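Long-range contact in effector protein HopAB2 (Pseudomonas syringae pv. tomato, PDB 3TL8), which is recognised by the host Pto resistance protein, triggering tomato immunity, and suppresses programmed cell death and immunity in susceptible plants: residues Val82-Ser87 and His97-Leu102. Numbering follows the deposited sequence.
Sequences VGINPS and HPLLNL
Ile84 and Pro98 bring the two backbones nearest each other, their CA atoms 6.3 Å apart, where the extended run that follows helix 73-81 passes the first turn of helix 98-109. Ile84 does most of the touching, and both of its branches are in use. Its CG2, anti to the backbone N, reaches the start of the helix and lies 4.1 Å from Pro98 CB and equally far from Leu99 CD2. The other branch stretches out straight (chi2 178°), which carries CD1 one turn further along the helix to Leu102 CD2, a close 3.4 Å methyl contact. Ile84 thus bears on the first, second and fifth residues of helix 98-109, while Ala43 of helix 29-49 and Leu79 of helix 73-81 add to its buried surroundings.

This is the BAK1-binding domain of the effector, an all-helical piece, and Gly83 to Pro86 form its Pto-kinase interaction motif. A Schellman motif with Gly83 at positive phi ends helix 73-81. Of the Pto-kinase residues, Ile84 is buried against helix 98-109, whereas Asn85 is exposed.

Further along, Leu99 CD1 lies 4.1 Å from Ser87 CA, just beyond a peptide bond modelled as cis between Pro86 and Ser87. Leu61 and His64 of helix 54-65 also pack on Leu99. His97 is the N-cap: its ND1 accepts from Leu99 N at 2.9 Å, a bent bond (138°) whose donor is tilted 23° out of the ring plane. Pro98 CD sits over one face of the imidazole, displaced toward the rim, and CE1 of the same ring comes obliquely to within 4.3 Å of Asn85 O.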
loop_
_atom_site.group_PDB
_atom_site.type_symbol
_atom_site.label_atom_id
_atom_site.label_comp_id
_atom_site.label_asym_id
_atom_site.label_seq_id
_atom_site.Cartn_x
_atom_site.Cartn_y
_atom_site.Cartn_z
ATOM N N VAL B 82 4.452 -24.908 14.504
ATOM C CA VAL B 82 5.099 -23.857 15.287
ATOM C C VAL B 82 4.111 -22.739 15.660
ATOM O O VAL B 82 4.463 -21.755 16.319
ATOM C CB VAL B 82 6.352 -23.312 14.545
ATOM C CG1 VAL B 82 6.314 -21.789 14.392
ATOM C CG2 VAL B 82 7.624 -23.784 15.241
ATOM N N GLY B 83 2.859 -22.909 15.256
ATOM C CA GLY B 83 1.829 -21.953 15.610
ATOM C C GLY B 83 1.645 -20.844 14.595
ATOM O O GLY B 83 0.673 -20.089 14.679
ATOM N N ILE B 84 2.571 -20.740 13.642
ATOM C CA ILE B 84 2.462 -19.743 12.578
ATOM C C ILE B 84 1.459 -20.189 11.529
ATOM O O ILE B 84 1.715 -21.127 10.773
ATOM C CB ILE B 84 3.807 -19.483 11.873
ATOM C CG1 ILE B 84 4.824 -18.893 12.846
ATOM C CG2 ILE B 84 3.608 -18.544 10.690
ATOM C CD1 ILE B 84 6.183 -18.669 12.231
ATOM N N ASN B 85 0.325 -19.504 11.475
ATOM C CA ASN B 85 -0.729 -19.866 10.539
ATOM C C ASN B 85 -0.446 -19.426 9.106
ATOM O O ASN B 85 -0.394 -18.230 8.819
ATOM C CB ASN B 85 -2.074 -19.284 10.993
ATOM C CG ASN B 85 -2.432 -19.665 12.425
ATOM O OD1 ASN B 85 -1.975 -20.683 12.950
ATOM N ND2 ASN B 85 -3.260 -18.844 13.060
ATOM N N PRO B 86 -0.240 -20.393 8.202
ATOM C CA PRO B 86 -0.395 -20.026 6.797
ATOM C C PRO B 86 -1.857 -19.653 6.621
ATOM O O PRO B 86 -2.692 -20.283 7.274
ATOM C CB PRO B 86 -0.100 -21.337 6.065
ATOM C CG PRO B 86 0.788 -22.082 6.980
ATOM C CD PRO B 86 0.304 -21.750 8.361
ATOM N N SER B 87 -2.172 -18.650 5.803
ATOM C CA SER B 87 -1.178 -17.862 5.084
ATOM C C SER B 87 -1.715 -16.467 4.804
ATOM O O SER B 87 -2.911 -16.215 4.951
ATOM C CB SER B 87 -0.793 -18.542 3.770
ATOM O OG SER B 87 0.310 -19.408 3.958
ATOM N N HIS B 97 2.157 -9.179 10.633
ATOM C CA HIS B 97 1.868 -10.572 10.327
ATOM C C HIS B 97 3.002 -11.448 10.825
ATOM O O HIS B 97 4.167 -11.063 10.741
ATOM C CB HIS B 97 1.705 -10.769 8.829
ATOM C CG HIS B 97 1.045 -12.059 8.466
ATOM N ND1 HIS B 97 1.746 -13.230 8.293
ATOM C CD2 HIS B 97 -0.256 -12.364 8.251
ATOM C CE1 HIS B 97 0.908 -14.200 7.980
ATOM N NE2 HIS B 97 -0.314 -13.701 7.949
ATOM N N PRO B 98 2.660 -12.629 11.353
ATOM C CA PRO B 98 3.653 -13.601 11.820
ATOM C C PRO B 98 4.635 -13.984 10.717
ATOM O O PRO B 98 5.835 -14.006 10.963
ATOM C CB PRO B 98 2.798 -14.802 12.220
ATOM C CG PRO B 98 1.486 -14.192 12.613
ATOM C CD PRO B 98 1.283 -13.040 11.677
ATOM N N LEU B 99 4.138 -14.265 9.520
ATOM C CA LEU B 99 5.021 -14.580 8.396
ATOM C C LEU B 99 6.061 -13.485 8.076
ATOM O O LEU B 99 7.217 -13.811 7.783
ATOM C CB LEU B 99 4.204 -14.930 7.152
ATOM C CG LEU B 99 3.635 -16.354 7.113
ATOM C CD1 LEU B 99 2.620 -16.555 5.983
ATOM C CD2 LEU B 99 4.772 -17.351 6.998
ATOM N N LEU B 100 5.667 -12.205 8.118
ATOM C CA LEU B 100 6.617 -11.134 7.829
ATOM C C LEU B 100 7.663 -11.050 8.930
ATOM O O LEU B 100 8.853 -10.933 8.660
ATOM C CB LEU B 100 5.923 -9.787 7.655
ATOM C CG LEU B 100 4.974 -9.668 6.467
ATOM C CD1 LEU B 100 4.018 -8.524 6.678
ATOM C CD2 LEU B 100 5.716 -9.512 5.162
ATOM N N ASN B 101 7.211 -11.110 10.174
ATOM C CA ASN B 101 8.121 -11.109 11.309
ATOM C C ASN B 101 9.132 -12.246 11.229
ATOM O O ASN B 101 10.309 -12.052 11.510
ATOM C CB ASN B 101 7.345 -11.193 12.628
ATOM C CG ASN B 101 6.569 -9.916 12.932
ATOM O OD1 ASN B 101 6.965 -8.819 12.526
ATOM N ND2 ASN B 101 5.463 -10.055 13.651
ATOM N N LEU B 102 8.659 -13.429 10.846
ATOM C CA LEU B 102 9.504 -14.611 10.726
ATOM C C LEU B 102 10.544 -14.477 9.627
ATOM O O LEU B 102 11.696 -14.852 9.800
ATOM C CB LEU B 102 8.659 -15.851 10.441
ATOM C CG LEU B 102 9.496 -17.126 10.365
ATOM C CD1 LEU B 102 10.204 -17.358 11.696
ATOM C CD2 LEU B 102 8.641 -18.313 9.981
#